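Local coordinates for protein NDP-rhamnosyltransferase (PDB 3TSA) that belongs to the GT-B class of glycosyltransferases, in which two Rossmann-like domains face each other across a cleft, at residues Trp23-Ser28 against Ala378-Leu383; Ala195-Val200 against Pro374-Leu379; Ile223-Met228 against Leu289-Gly294; Pro308-Pro313 against Ile332-Glu337. All blocks are in the same frame, centred on the assembly; numbering follows the deposited sequence.

Overall arrangement
The four contacts divide between the two Rossmann-like halves of a GT-B fold. Contacts 1 and 2, with centres 9 Å apart, share helix 376-385, the last helix of the chain, which crosses back to lie against the N-terminal half; both also touch the second subunit. Contacts 3 and 4, with centres 10 Å apart, are neighbours in the six-stranded parallel sheet of the other half, where strands 289-292 and 309-311 run side by side. Along the chain contact 3 closes before contact 4 opens, and both are nested inside the loops closed by contacts 1 and 2. Centres of contacts 1 and 4 are about 35 Å apart, on opposite sides of the chain's centre.

Contact 1 (Trp23-Ser28 against Ala378-Leu383); sequences WALQAS and ALVRTL
Helix 19-27 and the C-terminal helix 376-385 cross steeply, their short axes inclined at -78° and 9.3 Å apart at closest approach; L25 CA and V380 CA, the nearest pair, are separated by 6.1 Å. V380 points into the crossing and divides its two methyls between the residues of one helical turn. With CG1 anti to the backbone N (chi1 177°), that methyl abuts the hydroxyl of S28, V380 CG1 to S28 OG being 3.2 Å. The other branch packs on the CB of A24, V380 CG2 to A24 CB at 3.8 Å. Further along, L25 and L383 cross at about a right angle and meet tip to tip, L25 CD2 lying 3.9 Å from L383 CD1. On the far side of helix 19-27, W23 stacks on W23 of the second subunit. S28 OG occupies the crowded position between N and carbonyl carbon (chi1 59°), which folds it back to 3.0 Å from A24 O and 3.1 Å from L25 O. The hydroxyl probably gives its one proton to one of these two carbonyls of the preceding turn. V380 offers the oxygen nothing but methyls, so the two helices are joined by apolar packing.

Contact 2 (Ala195-Val200 against Pro374-Leu379); sequences APVQYV and PHPAAL
P374 O is the best-held polar atom, gripped by one strong bond and one weaker contact. Q198 N donates to it at 2.7 Å with an N-H...O angle of 166°, approaching from 33° above the carbonyl plane, and V197 CA adds a CH...O contact to the same P374 O at 3.6 Å. Beyond this point the side chain of Q198, CG anti to the backbone N and the chain extended, runs beside H375 in the same direction. Its amide comes to lie over one face of the imidazole, the two planes turned 37° from each other. Apolar branches close the remainder. V197 CG2 meets L379 CD2 at 3.7 Å, and V200 CG2 crosses obliquely onto the pyrrolidine of P376, reaching P376 CD at 3.7 Å. At the other end two prolines touch, P196 CG to P374 CD at 3.9 Å. P376 also packs on P20 and A24 of helix 19-27 and on A27 of the second subunit, while A195 and V197 share backbone hydrogen bonds with strand 177-180. The last helix of the chain is thereby set against the edge strand 195-196 of the N-terminal sheet and the segment leaving it, the return crossing of the C-terminal helix to the N-terminal domain that is characteristic of GT-B glycosyltransferases.

Contact 3 (Ile223-Met228 against Leu289-Gly294); sequences ICMGRM and LVICAG
From CB to tip, I291 lies along I223 on the adjacent strand. I291 CB is 4.0 Å from I223 CG1. Its CG2 branch, anti to the backbone N, faces the end of M225, with I291 CG2 and M225 CE 4.3 Å apart. The longer branch leaves beside the backbone N (chi1 -66°) and runs on extended, so that I291 CD1 reaches I223 CG1 at 3.9 Å. Both isoleucines have nearly the same torsions and point the same way, packing beneath A241 of helix 236-246. Strands 219-224 and 289-292 are the first and fourth in a parallel sheet of order 3-2-1-4-5-6, the central pair at which the chain reverses its direction of travel across a Rossmann-like domain. C224 N donates to I291 O at 3.0 Å, almost straight (167°) and nearly along the C=O axis. Past this bond the strands part as the 223-228 segment turns toward G226, the N-cap of helix 227-233. C224 O still lies 3.3 Å from C292 CB, but is 4.3 Å from A293 N, too long for the next rung of the ladder. A water stands between them, accepting from A293 N at 2.9 Å and donating weakly to C224 O.

Contact 4 (Pro308-Pro313 against Ile332-Glu337); sequences PQLVLP and ICLPDE
Three backbone hydrogen bonds join strand 309-311 to strand 331-333 and the residue that follows it, a parallel pair whose touching parts run only 4° apart. I332 uses both of its polar backbone atoms on the same partner strand: its N donates to Q309 O at 3.0 Å, in the carbonyl plane, and I332 O receives V311 N at 2.9 Å. V311 continues the ladder, its O taking L334 N at 3.0 Å in the straightest of the three bonds (167°). I332 O is held a second time by a CH...O contact from L310 CA at 3.4 Å. Apolar packing follows the faces of the sheet. L310, with CG anti to the backbone N but well off the ideal (chi1 -153°), swings CD2 across to its neighbours, so that L310 CD2 lies 4.0 Å from I332 CG2 and 3.8 Å from L334 CG. On the V311 and C333 face, the ring of P313 reaches the sulphur, P313 CG to C333 SG being 4.3 Å. Beyond the strands, Q340 NE2 hydrogen-bonds both P313 O and L334 O, and D336 caps helix 337-340, its OD1 bonding A339 N. Helix 318-327, the crossover of this beta-alpha-beta unit, sets A322 against V311 and C333, whereas F346 of helix 343-354 packs on L310 and L334. Strand 289-292 bonds the other edge of 309-311, leaving 331-333 as the outermost strand of the sheet within the chain.

Contact 1 (Trp23-Ser28 against Ala378-Leu383)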
loop_
_atom_site.group_PDB
_atom_site.type_symbol
_atom_site.label_atom_id
_atom_site.label_comp_id
_atom_site.label_asym_id
_atom_site.label_seq_id
_atom_site.Cartn_x
_atom_site.Cartn_y
_atom_site.Cartn_z
ATOM N N TRP A 23 5.990 0.341 -3.397
ATOM C CA TRP A 23 4.856 -0.324 -4.039
ATOM C C TRP A 23 5.297 -0.689 -5.445
ATOM O O TRP A 23 4.934 -1.749 -5.894
ATOM C CB TRP A 23 3.749 0.625 -4.283
ATOM C CG TRP A 23 2.896 0.910 -3.168
ATOM C CD1 TRP A 23 2.715 0.137 -2.001
ATOM C CD2 TRP A 23 2.016 2.036 -3.084
ATOM N NE1 TRP A 23 1.785 0.793 -1.213
ATOM C CE2 TRP A 23 1.325 1.933 -1.861
ATOM C CE3 TRP A 23 1.718 3.138 -3.961
ATOM C CZ2 TRP A 23 0.335 2.912 -1.482
ATOM C CZ3 TRP A 23 0.859 4.111 -3.538
ATOM C CH2 TRP A 23 0.176 4.000 -2.301
ATOM N N ALA A 24 6.044 0.205 -6.145
ATOM C CA ALA A 24 6.603 -0.134 -7.484
ATOM C C ALA A 24 7.422 -1.431 -7.427
ATOM O O ALA A 24 7.314 -2.244 -8.332
ATOM C CB ALA A 24 7.517 0.996 -8.018
ATOM N N LEU A 25 8.273 -1.556 -6.402
ATOM C CA LEU A 25 9.121 -2.731 -6.174
ATOM C C LEU A 25 8.236 -3.980 -6.025
ATOM O O LEU A 25 8.452 -4.959 -6.739
ATOM C CB LEU A 25 10.045 -2.512 -4.942
ATOM C CG LEU A 25 11.197 -1.570 -5.316
ATOM C CD1 LEU A 25 11.800 -0.983 -4.057
ATOM C CD2 LEU A 25 12.285 -2.325 -6.111
ATOM N N GLN A 26 7.218 -3.935 -5.146
ATOM C CA GLN A 26 6.413 -5.129 -4.875
ATOM C C GLN A 26 5.569 -5.421 -6.114
ATOM O O GLN A 26 5.387 -6.594 -6.449
ATOM C CB GLN A 26 5.541 -4.855 -3.650
ATOM C CG GLN A 26 6.467 -4.777 -2.410
ATOM C CD GLN A 26 5.691 -4.846 -1.068
ATOM O OE1 GLN A 26 4.524 -4.612 -1.017
ATOM N NE2 GLN A 26 6.369 -5.290 -0.042
ATOM N N ALA A 27 5.115 -4.394 -6.849
ATOM C CA ALA A 27 4.309 -4.632 -8.036
ATOM C C ALA A 27 5.102 -5.269 -9.224
ATOM O O ALA A 27 4.487 -5.824 -10.147
ATOM C CB ALA A 27 3.681 -3.320 -8.514
ATOM N N SER A 28 6.422 -5.114 -9.208
ATOM C CA SER A 28 7.297 -5.734 -10.154
ATOM C C SER A 28 7.948 -7.021 -9.661
ATOM O O SER A 28 8.944 -7.443 -10.232
ATOM C CB SER A 28 8.342 -4.758 -10.669
ATOM O OG SER A 28 9.113 -4.263 -9.648
ATOM N N ALA A 378 9.476 3.037 -13.348
ATOM C CA ALA A 378 10.633 3.083 -14.194
ATOM C C ALA A 378 11.970 2.962 -13.451
ATOM O O ALA A 378 12.897 2.406 -13.976
ATOM C CB ALA A 378 10.562 4.336 -15.110
ATOM N N LEU A 379 12.048 3.384 -12.194
ATOM C CA LEU A 379 13.219 3.237 -11.421
ATOM C C LEU A 379 13.498 1.823 -11.014
ATOM O O LEU A 379 14.632 1.550 -10.635
ATOM C CB LEU A 379 13.223 4.116 -10.119
ATOM C CG LEU A 379 13.810 5.535 -10.284
ATOM C CD1 LEU A 379 15.283 5.493 -10.511
ATOM C CD2 LEU A 379 13.074 6.325 -11.393
ATOM N N VAL A 380 12.486 0.940 -10.939
ATOM C CA VAL A 380 12.777 -0.431 -10.509
ATOM C C VAL A 380 13.957 -1.101 -11.284
ATOM O O VAL A 380 14.837 -1.693 -10.669
ATOM C CB VAL A 380 11.513 -1.308 -10.624
ATOM C CG1 VAL A 380 11.850 -2.775 -10.230
ATOM C CG2 VAL A 380 10.433 -0.708 -9.702
ATOM N N ARG A 381 14.036 -0.900 -12.594
ATOM C CA ARG A 381 15.192 -1.333 -13.409
ATOM C C ARG A 381 16.546 -0.773 -12.940
ATOM O O ARG A 381 17.554 -1.515 -12.829
ATOM C CB ARG A 381 14.921 -0.991 -14.891
ATOM C CG ARG A 381 16.113 -1.069 -15.796
ATOM C CD ARG A 381 16.674 -2.485 -16.020
ATOM N NE ARG A 381 15.841 -3.318 -16.899
ATOM C CZ ARG A 381 15.497 -3.010 -18.154
ATOM N NH1 ARG A 381 14.742 -3.851 -18.863
ATOM N NH2 ARG A 381 15.887 -1.857 -18.697
ATOM N N THR A 382 16.602 0.521 -12.665
ATOM C CA THR A 382 17.816 1.077 -12.131
ATOM C C THR A 382 18.235 0.348 -10.860
ATOM O O THR A 382 19.421 0.045 -10.699
ATOM C CB THR A 382 17.698 2.609 -11.935
ATOM O OG1 THR A 382 17.213 3.117 -13.164
ATOM C CG2 THR A 382 19.014 3.227 -11.662
ATOM N N LEU A 383 17.266 0.024 -9.996
ATOM C CA LEU A 383 17.599 -0.615 -8.729
ATOM C C LEU A 383 18.093 -2.041 -8.999
ATOM O O LEU A 383 19.014 -2.527 -8.342
ATOM C CB LEU A 383 16.338 -0.650 -7.807
ATOM C CG LEU A 383 15.828 0.743 -7.359
ATOM C CD1 LEU A 383 14.720 0.726 -6.291
ATOM C CD2 LEU A 383 16.916 1.446 -6.792
#

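Contact 2 (Ala195-Val200 against Pro374-Leu379)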
loop_
_atom_site.group_PDB
_atom_site.type_symbol
_atom_site.label_atom_id
_atom_site.label_comp_id
_atom_site.label_asym_id
_atom_site.label_seq_id
_atom_site.Cartn_x
_atom_site.Cartn_y
_atom_site.Cartn_z
ATOM N N ALA A 195 19.767 10.854 -9.174
ATOM C CA ALA A 195 18.937 10.429 -10.287
ATOM C C ALA A 195 17.450 10.858 -10.040
ATOM O O ALA A 195 16.961 10.745 -8.893
ATOM C CB ALA A 195 19.017 8.896 -10.384
ATOM N N PRO A 196 16.746 11.356 -11.091
ATOM C CA PRO A 196 15.356 11.807 -10.904
ATOM C C PRO A 196 14.430 10.657 -10.636
ATOM O O PRO A 196 14.554 9.635 -11.305
ATOM C CB PRO A 196 14.977 12.533 -12.222
ATOM C CG PRO A 196 16.037 11.935 -13.297
ATOM C CD PRO A 196 17.248 11.518 -12.478
ATOM N N VAL A 197 13.498 10.852 -9.683
ATOM C CA VAL A 197 12.351 9.934 -9.580
ATOM C C VAL A 197 11.117 10.798 -9.411
ATOM O O VAL A 197 11.089 11.637 -8.500
ATOM C CB VAL A 197 12.524 8.830 -8.472
ATOM C CG1 VAL A 197 12.711 9.425 -7.006
ATOM C CG2 VAL A 197 11.339 7.892 -8.469
ATOM N N GLN A 198 10.076 10.589 -10.226
ATOM C CA GLN A 198 8.870 11.442 -10.181
ATOM C C GLN A 198 8.106 11.275 -8.839
ATOM O O GLN A 198 7.798 10.142 -8.386
ATOM C CB GLN A 198 7.906 11.056 -11.353
ATOM C CG GLN A 198 6.829 12.041 -11.489
ATOM C CD GLN A 198 5.976 11.849 -12.688
ATOM O OE1 GLN A 198 6.445 11.484 -13.800
ATOM N NE2 GLN A 198 4.735 12.191 -12.528
ATOM N N TYR A 199 7.792 12.421 -8.219
ATOM C CA TYR A 199 6.994 12.438 -6.969
ATOM C C TYR A 199 5.599 11.915 -7.338
ATOM O O TYR A 199 4.978 12.458 -8.262
ATOM C CB TYR A 199 6.935 13.896 -6.414
ATOM C CG TYR A 199 6.077 13.895 -5.161
ATOM C CD1 TYR A 199 6.549 13.273 -3.966
ATOM C CD2 TYR A 199 4.800 14.374 -5.204
ATOM C CE1 TYR A 199 5.731 13.160 -2.842
ATOM C CE2 TYR A 199 3.990 14.326 -4.057
ATOM C CZ TYR A 199 4.445 13.702 -2.907
ATOM O OH TYR A 199 3.549 13.621 -1.808
ATOM N N VAL A 200 5.099 10.939 -6.558
ATOM C CA VAL A 200 3.712 10.471 -6.708
ATOM C C VAL A 200 3.068 10.839 -5.400
ATOM O O VAL A 200 3.529 10.425 -4.353
ATOM C CB VAL A 200 3.681 8.956 -6.849
ATOM C CG1 VAL A 200 2.211 8.471 -6.805
ATOM C CG2 VAL A 200 4.266 8.609 -8.192
ATOM N N PRO A 374 11.303 10.177 -14.483
ATOM C CA PRO A 374 10.690 8.857 -14.655
ATOM C C PRO A 374 9.874 8.505 -13.404
ATOM O O PRO A 374 10.277 8.836 -12.277
ATOM C CB PRO A 374 11.865 7.928 -14.701
ATOM C CG PRO A 374 13.083 8.750 -15.138
ATOM C CD PRO A 374 12.795 10.102 -14.476
ATOM N N HIS A 375 8.795 7.785 -13.611
ATOM C CA HIS A 375 7.931 7.356 -12.467
ATOM C C HIS A 375 8.649 6.261 -11.644
ATOM O O HIS A 375 9.552 5.617 -12.134
ATOM C CB HIS A 375 6.558 6.776 -12.962
ATOM C CG HIS A 375 5.625 7.773 -13.573
ATOM N ND1 HIS A 375 4.766 8.550 -12.815
ATOM C CD2 HIS A 375 5.396 8.098 -14.870
ATOM C CE1 HIS A 375 4.031 9.295 -13.635
ATOM N NE2 HIS A 375 4.409 9.057 -14.881
ATOM N N PRO A 376 8.244 6.043 -10.355
ATOM C CA PRO A 376 8.865 5.001 -9.540
ATOM C C PRO A 376 8.913 3.657 -10.262
ATOM O O PRO A 376 9.867 2.899 -10.084
ATOM C CB PRO A 376 7.969 4.939 -8.272
ATOM C CG PRO A 376 7.396 6.416 -8.165
ATOM C CD PRO A 376 7.249 6.851 -9.617
ATOM N N ALA A 377 7.873 3.349 -11.022
ATOM C CA ALA A 377 7.911 2.060 -11.749
ATOM C C ALA A 377 9.145 1.933 -12.676
ATOM O O ALA A 377 9.773 0.860 -12.791
ATOM C CB ALA A 377 6.647 1.882 -12.562
ATOM N N ALA A 378 9.476 3.037 -13.348
ATOM C CA ALA A 378 10.633 3.083 -14.194
ATOM C C ALA A 378 11.970 2.962 -13.451
ATOM O O ALA A 378 12.897 2.406 -13.976
ATOM C CB ALA A 378 10.562 4.336 -15.110
ATOM N N LEU A 379 12.048 3.384 -12.194
ATOM C CA LEU A 379 13.219 3.237 -11.421
ATOM C C LEU A 379 13.498 1.823 -11.014
ATOM O O LEU A 379 14.632 1.550 -10.635
ATOM C CB LEU A 379 13.223 4.116 -10.119
ATOM C CG LEU A 379 13.810 5.535 -10.284
ATOM C CD1 LEU A 379 15.283 5.493 -10.511
ATOM C CD2 LEU A 379 13.074 6.325 -11.393
#

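Contact 3 (Ile223-Met228 against Leu289-Gly294)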
loop_
_atom_site.group_PDB
_atom_site.type_symbol
_atom_site.label_atom_id
_atom_site.label_comp_id
_atom_site.label_asym_id
_atom_site.label_seq_id
_atom_site.Cartn_x
_atom_site.Cartn_y
_atom_site.Cartn_z
ATOM N N ILE A 223 -5.328 24.631 4.440
ATOM C CA ILE A 223 -4.287 24.784 5.445
ATOM C C ILE A 223 -3.974 23.382 5.881
ATOM O O ILE A 223 -4.858 22.668 6.388
ATOM C CB ILE A 223 -4.772 25.647 6.662
ATOM C CG1 ILE A 223 -5.093 27.052 6.189
ATOM C CG2 ILE A 223 -3.713 25.570 7.791
ATOM C CD1 ILE A 223 -5.923 27.806 7.313
ATOM N N CYS A 224 -2.719 22.962 5.627
ATOM C CA CYS A 224 -2.318 21.580 5.853
ATOM C C CYS A 224 -0.950 21.581 6.546
ATOM O O CYS A 224 0.076 22.111 5.984
ATOM C CB CYS A 224 -2.272 20.872 4.528
ATOM S SG CYS A 224 -1.889 19.091 4.829
ATOM N N MET A 225 -0.985 21.146 7.806
ATOM C CA MET A 225 0.199 21.050 8.684
ATOM C C MET A 225 0.187 19.653 9.338
ATOM O O MET A 225 -0.876 19.213 9.806
ATOM C CB MET A 225 0.210 22.188 9.722
ATOM C CG MET A 225 0.515 23.455 8.994
ATOM S SD MET A 225 0.368 24.834 10.069
ATOM C CE MET A 225 0.274 26.177 8.856
ATOM N N GLY A 226 1.323 18.950 9.296
ATOM C CA GLY A 226 1.409 17.583 9.862
ATOM C C GLY A 226 1.674 17.472 11.370
ATOM O O GLY A 226 1.890 18.468 12.075
ATOM N N ARG A 227 1.597 16.249 11.865
ATOM C CA ARG A 227 1.847 15.963 13.229
ATOM C C ARG A 227 3.230 16.417 13.657
ATOM O O ARG A 227 3.397 17.026 14.733
ATOM C CB ARG A 227 1.712 14.450 13.349
ATOM C CG ARG A 227 1.898 13.883 14.716
ATOM C CD ARG A 227 1.465 12.438 14.694
ATOM N NE ARG A 227 0.001 12.401 14.881
ATOM C CZ ARG A 227 -0.837 11.572 14.257
ATOM N NH1 ARG A 227 -0.366 10.708 13.387
ATOM N NH2 ARG A 227 -2.163 11.633 14.505
ATOM N N MET A 228 4.257 16.078 12.879
ATOM C CA MET A 228 5.617 16.359 13.444
ATOM C C MET A 228 5.805 17.857 13.609
ATOM O O MET A 228 6.337 18.264 14.620
ATOM C CB MET A 228 6.802 15.799 12.627
ATOM C CG MET A 228 7.017 14.304 12.565
ATOM S SD MET A 228 7.377 13.361 14.060
ATOM C CE MET A 228 8.901 14.188 14.637
ATOM N N LEU A 289 -4.995 27.650 -3.310
ATOM C CA LEU A 289 -3.796 27.985 -2.521
ATOM C C LEU A 289 -3.639 26.937 -1.423
ATOM O O LEU A 289 -4.693 26.463 -0.936
ATOM C CB LEU A 289 -3.934 29.410 -1.927
ATOM C CG LEU A 289 -2.860 29.931 -0.959
ATOM C CD1 LEU A 289 -1.524 30.091 -1.674
ATOM C CD2 LEU A 289 -3.289 31.240 -0.264
ATOM N N VAL A 290 -2.385 26.568 -1.054
ATOM C CA VAL A 290 -2.157 25.697 0.056
ATOM C C VAL A 290 -1.331 26.497 1.074
ATOM O O VAL A 290 -0.342 27.109 0.642
ATOM C CB VAL A 290 -1.346 24.429 -0.310
ATOM C CG1 VAL A 290 -1.087 23.577 1.005
ATOM C CG2 VAL A 290 -2.203 23.656 -1.245
ATOM N N ILE A 291 -1.759 26.555 2.331
ATOM C CA ILE A 291 -0.847 27.220 3.340
ATOM C C ILE A 291 -0.279 26.029 4.120
ATOM O O ILE A 291 -1.033 25.204 4.670
ATOM C CB ILE A 291 -1.654 28.137 4.359
ATOM C CG1 ILE A 291 -2.275 29.342 3.636
ATOM C CG2 ILE A 291 -0.714 28.662 5.469
ATOM C CD1 ILE A 291 -3.396 30.083 4.374
ATOM N N CYS A 292 1.047 25.962 4.195
ATOM C CA CYS A 292 1.701 24.818 4.818
ATOM C C CYS A 292 3.023 25.227 5.435
ATOM O O CYS A 292 3.441 26.382 5.320
ATOM C CB CYS A 292 1.908 23.709 3.797
ATOM S SG CYS A 292 2.934 24.180 2.342
ATOM N N ALA A 293 3.748 24.270 5.995
ATOM C CA ALA A 293 5.020 24.662 6.659
ATOM C C ALA A 293 6.208 24.342 5.705
ATOM O O ALA A 293 7.386 24.725 6.000
ATOM C CB ALA A 293 5.157 23.899 7.994
ATOM N N GLY A 294 5.941 23.669 4.572
ATOM C CA GLY A 294 7.003 23.377 3.604
ATOM C C GLY A 294 7.541 21.945 3.677
ATOM O O GLY A 294 8.482 21.601 3.006
HETATM O O HOH W 1 3.302 21.357 6.090
#

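Contact 4 (Pro308-Pro313 against Ile332-Glu337)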
loop_
_atom_site.group_PDB
_atom_site.type_symbol
_atom_site.label_atom_id
_atom_site.label_comp_id
_atom_site.label_asym_id
_atom_site.label_seq_id
_atom_site.Cartn_x
_atom_site.Cartn_y
_atom_site.Cartn_z
ATOM N N PRO A 308 -0.336 26.917 -6.054
ATOM C CA PRO A 308 0.683 27.694 -5.334
ATOM C C PRO A 308 0.540 27.571 -3.827
ATOM O O PRO A 308 -0.494 27.177 -3.301
ATOM C CB PRO A 308 0.457 29.132 -5.769
ATOM C CG PRO A 308 -0.912 29.206 -6.258
ATOM C CD PRO A 308 -1.302 27.773 -6.757
ATOM N N GLN A 309 1.615 27.937 -3.119
ATOM C CA GLN A 309 1.675 27.755 -1.692
ATOM C C GLN A 309 2.144 29.004 -0.997
ATOM O O GLN A 309 2.974 29.754 -1.492
ATOM C CB GLN A 309 2.615 26.594 -1.265
ATOM C CG GLN A 309 2.224 25.259 -1.924
ATOM C CD GLN A 309 3.353 24.672 -2.705
ATOM O OE1 GLN A 309 3.256 24.480 -3.922
ATOM N NE2 GLN A 309 4.449 24.420 -2.033
ATOM N N LEU A 310 1.562 29.195 0.171
ATOM C CA LEU A 310 2.065 30.213 1.123
ATOM C C LEU A 310 2.752 29.369 2.226
ATOM O O LEU A 310 2.082 28.590 2.881
ATOM C CB LEU A 310 0.859 30.888 1.690
ATOM C CG LEU A 310 1.023 32.341 2.177
ATOM C CD1 LEU A 310 -0.190 32.985 2.851
ATOM C CD2 LEU A 310 2.304 32.729 2.723
ATOM N N VAL A 311 4.061 29.586 2.439
ATOM C CA VAL A 311 4.864 28.628 3.177
ATOM C C VAL A 311 5.339 29.303 4.460
ATOM O O VAL A 311 5.814 30.428 4.417
ATOM C CB VAL A 311 6.088 28.157 2.381
ATOM C CG1 VAL A 311 6.710 26.936 3.111
ATOM C CG2 VAL A 311 5.667 27.675 0.937
ATOM N N LEU A 312 5.076 28.651 5.575
ATOM C CA LEU A 312 5.582 29.160 6.883
ATOM C C LEU A 312 6.604 28.196 7.383
ATOM O O LEU A 312 6.367 27.357 8.247
ATOM C CB LEU A 312 4.400 29.261 7.840
ATOM C CG LEU A 312 3.186 30.213 7.614
ATOM C CD1 LEU A 312 2.425 29.936 6.414
ATOM C CD2 LEU A 312 2.251 29.908 8.800
ATOM N N PRO A 313 7.863 28.307 6.889
ATOM C CA PRO A 313 8.838 27.297 7.279
ATOM C C PRO A 313 9.198 27.342 8.785
ATOM O O PRO A 313 9.117 28.430 9.396
ATOM C CB PRO A 313 10.086 27.722 6.456
ATOM C CG PRO A 313 9.913 29.273 6.254
ATOM C CD PRO A 313 8.416 29.353 6.013
ATOM N N ILE A 332 4.497 32.264 -1.861
ATOM C CA ILE A 332 5.033 33.351 -1.020
ATOM C C ILE A 332 5.631 32.665 0.212
ATOM O O ILE A 332 5.046 31.726 0.748
ATOM C CB ILE A 332 3.920 34.362 -0.687
ATOM C CG1 ILE A 332 3.592 35.242 -1.923
ATOM C CG2 ILE A 332 4.401 35.326 0.463
ATOM C CD1 ILE A 332 2.413 36.125 -1.708
ATOM N N CYS A 333 6.812 33.138 0.656
ATOM C CA CYS A 333 7.450 32.636 1.843
ATOM C C CYS A 333 7.263 33.667 3.011
ATOM O O CYS A 333 7.521 34.876 2.792
ATOM C CB CYS A 333 8.954 32.455 1.487
ATOM S SG CYS A 333 9.954 32.111 3.003
ATOM N N LEU A 334 6.775 33.255 4.183
ATOM C CA LEU A 334 6.910 34.122 5.409
ATOM C C LEU A 334 8.077 33.519 6.203
ATOM O O LEU A 334 7.920 32.479 6.855
ATOM C CB LEU A 334 5.596 34.171 6.228
ATOM C CG LEU A 334 4.294 34.428 5.435
ATOM C CD1 LEU A 334 3.052 34.437 6.334
ATOM C CD2 LEU A 334 4.438 35.775 4.709
ATOM N N PRO A 335 9.251 34.185 6.176
ATOM C CA PRO A 335 10.491 33.398 6.436
ATOM C C PRO A 335 10.865 33.254 7.879
ATOM O O PRO A 335 11.749 32.473 8.197
ATOM C CB PRO A 335 11.574 34.204 5.730
ATOM C CG PRO A 335 11.068 35.616 5.779
ATOM C CD PRO A 335 9.561 35.447 5.499
ATOM N N ASP A 336 10.164 33.965 8.739
ATOM C CA ASP A 336 10.575 33.958 10.172
ATOM C C ASP A 336 9.394 34.337 11.039
ATOM O O ASP A 336 8.294 34.545 10.522
ATOM C CB ASP A 336 11.786 34.917 10.426
ATOM C CG ASP A 336 11.541 36.260 9.873
ATOM O OD1 ASP A 336 10.380 36.697 9.843
ATOM O OD2 ASP A 336 12.552 36.910 9.469
ATOM N N GLU A 337 9.575 34.339 12.377
ATOM C CA GLU A 337 8.471 34.573 13.238
ATOM C C GLU A 337 7.802 35.944 13.098
ATOM O O GLU A 337 6.549 36.056 13.131
ATOM C CB GLU A 337 8.882 34.309 14.701
ATOM C CG GLU A 337 7.607 34.204 15.538
ATOM C CD GLU A 337 7.926 34.282 17.060
ATOM O OE1 GLU A 337 8.822 35.058 17.453
ATOM O OE2 GLU A 337 7.236 33.564 17.847
#